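Local coordinates for protein glycine oxidase (Bacillus cereus ATCC 14579, PDB 7CYX) that probably oxidises glycine with O2 and water to glyoxylate, hydrogen peroxide and ammonium, using bound FAD, within thiamine diphosphate biosynthesis, at residues L307-S311 against G332-N336. Numbering follows the deposited sequence.
With FAD (flavin-adenine dinucleotide), chain C.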
# COMPACT_ATOMS: atom_id res chain seq x y z
N LEU A 307 -9.97 18.68 -5.08
CA LEU A 307 -10.33 19.72 -6.06
C LEU A 307 -10.36 19.11 -7.47
O LEU A 307 -9.32 19.06 -8.16
CB LEU A 307 -9.31 20.86 -5.98
CG LEU A 307 -9.14 21.47 -4.58
CD1 LEU A 307 -8.23 22.68 -4.62
CD2 LEU A 307 -10.49 21.84 -3.97
N ARG A 308 -11.56 18.67 -7.89
CA ARG A 308 -11.77 18.14 -9.22
C ARG A 308 -11.49 19.23 -10.25
O ARG A 308 -12.11 20.30 -10.23
CB ARG A 308 -13.21 17.70 -9.45
CG ARG A 308 -13.77 16.73 -8.42
CD ARG A 308 -15.25 16.59 -8.66
NE ARG A 308 -15.92 15.76 -7.68
CZ ARG A 308 -16.49 16.23 -6.59
NH1 ARG A 308 -16.20 17.46 -6.19
NH2 ARG A 308 -17.36 15.48 -5.93
N PRO A 309 -10.62 18.94 -11.24
CA PRO A 309 -10.31 19.91 -12.29
C PRO A 309 -11.35 19.92 -13.43
O PRO A 309 -11.17 19.23 -14.43
CB PRO A 309 -8.95 19.42 -12.79
CG PRO A 309 -9.01 17.94 -12.62
CD PRO A 309 -9.87 17.68 -11.39
N GLN A 310 -12.40 20.73 -13.28
CA GLN A 310 -13.36 20.96 -14.35
C GLN A 310 -12.66 21.67 -15.51
O GLN A 310 -11.73 22.46 -15.34
CB GLN A 310 -14.57 21.74 -13.85
CG GLN A 310 -15.66 21.97 -14.90
CD GLN A 310 -16.03 20.73 -15.68
OE1 GLN A 310 -15.27 20.23 -16.51
NE2 GLN A 310 -17.23 20.24 -15.43
N SER A 311 -13.17 21.36 -16.70
CA SER A 311 -12.70 21.96 -17.96
C SER A 311 -13.64 23.10 -18.32
O SER A 311 -14.82 22.98 -18.05
CB SER A 311 -12.74 20.90 -19.02
OG SER A 311 -12.30 21.41 -20.25
N GLY A 332 -8.14 18.79 -17.27
CA GLY A 332 -9.55 19.07 -17.33
C GLY A 332 -10.37 17.80 -17.38
O GLY A 332 -11.40 17.79 -18.03
N HIS A 333 -9.93 16.76 -16.66
CA HIS A 333 -10.54 15.44 -16.69
C HIS A 333 -11.70 15.36 -15.69
O HIS A 333 -12.43 14.35 -15.64
CB HIS A 333 -9.49 14.35 -16.40
CG HIS A 333 -8.47 14.17 -17.47
ND1 HIS A 333 -7.40 15.01 -17.60
CD2 HIS A 333 -8.37 13.25 -18.46
CE1 HIS A 333 -6.64 14.60 -18.61
NE2 HIS A 333 -7.22 13.53 -19.17
N TYR A 334 -11.81 16.38 -14.84
CA TYR A 334 -12.96 16.57 -13.97
C TYR A 334 -13.15 15.32 -13.11
O TYR A 334 -12.35 15.08 -12.26
CB TYR A 334 -14.18 16.96 -14.80
CG TYR A 334 -15.38 17.35 -13.98
CD1 TYR A 334 -15.23 18.05 -12.78
CD2 TYR A 334 -16.66 17.08 -14.42
CE1 TYR A 334 -16.33 18.44 -12.03
CE2 TYR A 334 -17.77 17.46 -13.67
CZ TYR A 334 -17.60 18.15 -12.48
OH TYR A 334 -18.67 18.55 -11.72
N ARG A 335 -14.19 14.53 -13.38
CA ARG A 335 -14.61 13.48 -12.50
C ARG A 335 -14.05 12.10 -12.93
O ARG A 335 -14.42 11.08 -12.34
CB ARG A 335 -16.15 13.42 -12.49
CG ARG A 335 -16.83 14.47 -11.63
CD ARG A 335 -18.34 14.33 -11.58
NE ARG A 335 -18.80 13.06 -11.03
CZ ARG A 335 -19.23 12.01 -11.74
NH1 ARG A 335 -19.36 12.10 -13.05
NH2 ARG A 335 -19.53 10.88 -11.12
N ASN A 336 -13.23 12.03 -13.98
CA ASN A 336 -12.89 10.74 -14.57
C ASN A 336 -11.40 10.66 -14.94
O ASN A 336 -11.03 9.92 -15.83
CB ASN A 336 -13.74 10.47 -15.82
CG ASN A 336 -15.22 10.37 -15.52
OD1 ASN A 336 -15.69 9.35 -15.01
ND2 ASN A 336 -15.96 11.43 -15.83
PA FAD C . -4.12 16.87 -9.78
O1A FAD C . -4.04 15.55 -9.12
O2A FAD C . -4.75 17.99 -9.00
O5B FAD C . -2.67 17.21 -10.28
C5B FAD C . -2.34 18.52 -10.61
C4B FAD C . -0.98 18.72 -9.99
O4B FAD C . -0.36 19.81 -10.65
C3B FAD C . -1.06 19.10 -8.53
O3B FAD C . -0.28 18.13 -7.80
C2B FAD C . -0.45 20.49 -8.42
O2B FAD C . 0.46 20.58 -7.32
C1B FAD C . 0.35 20.58 -9.68
N9A FAD C . 0.55 21.93 -10.22
C8A FAD C . -0.43 22.79 -10.55
N7A FAD C . 0.10 23.93 -11.03
C5A FAD C . 1.43 23.78 -11.05
C6A FAD C . 2.56 24.62 -11.45
N6A FAD C . 2.28 25.85 -11.93
N1A FAD C . 3.81 24.13 -11.28
C2A FAD C . 4.01 22.90 -10.77
N3A FAD C . 3.01 22.08 -10.37
C4A FAD C . 1.73 22.46 -10.51
N1 FAD C . -11.83 10.17 -10.79
C2 FAD C . -12.17 8.90 -11.20
O2 FAD C . -11.71 8.56 -12.32
N3 FAD C . -12.92 8.07 -10.45
C4 FAD C . -13.35 8.45 -9.22
O4 FAD C . -14.02 7.70 -8.46
C4X FAD C . -13.04 9.82 -8.75
N5 FAD C . -13.47 10.28 -7.57
C5X FAD C . -13.15 11.52 -7.15
C6 FAD C . -13.59 11.95 -5.91
C7 FAD C . -13.28 13.22 -5.47
C7M FAD C . -13.77 13.71 -4.11
C8 FAD C . -12.47 14.12 -6.29
C8M FAD C . -12.10 15.52 -5.82
C9 FAD C . -12.04 13.69 -7.51
C9A FAD C . -12.33 12.43 -7.98
N10 FAD C . -11.86 11.99 -9.22
C10 FAD C . -12.23 10.68 -9.63
C1' FAD C . -11.13 12.84 -10.17
C2' FAD C . -9.64 12.81 -10.18
O2' FAD C . -9.18 13.13 -8.85
C3' FAD C . -9.16 13.86 -11.17
O3' FAD C . -9.99 13.91 -12.37
C4' FAD C . -7.66 13.64 -11.38
O4' FAD C . -6.99 13.50 -10.12
C5' FAD C . -6.99 14.80 -12.07
O5' FAD C . -5.60 14.57 -12.00
P FAD C . -4.60 15.75 -12.39
O1P FAD C . -5.06 16.45 -13.61
O2P FAD C . -3.20 15.18 -12.30
O3P FAD C . -4.95 16.76 -11.18
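R308 and Y334 meet where the end of strand 299-311 faces the type II' beta turn H333-N336, a worked example of how a DAO-type flavoprotein builds its FAD pocket from a strand and a turn some twenty residues further along. R308 turns its CG away from its carbonyl carbon (chi1 -53°) and then runs extended past the flavin, where CG lies 3.3 Å from FAD C8M. Its CB meets Y334 CD1, its CD rests against R335 CG, and its guanidinium, with one face over FAD C8, is held by the carbonyls of T266 and V228. P309, the centre of an inverse gamma turn, offers its carbonyl O to Y334 N in a weak, bent hydrogen bond (2.9 Å, 129°); the same oxygen receives a CA-H contact from G332. Its ring atom CG reaches FAD C5' at 3.8 Å. Q310, bent at its second torsion, brings NE2 over one face of the Y334 ring, offset toward the rim (3.3 Å from CE2), the planes 30° apart; R335 CG sits over the centre of the opposite face. S311 CB packs on G332 O, while its OG is hydrogen-bonded to A315 O. The turn also meets the cofactor's ribityl chain: FAD O3' donates a hydrogen bond to Y334 O at 2.6 Å.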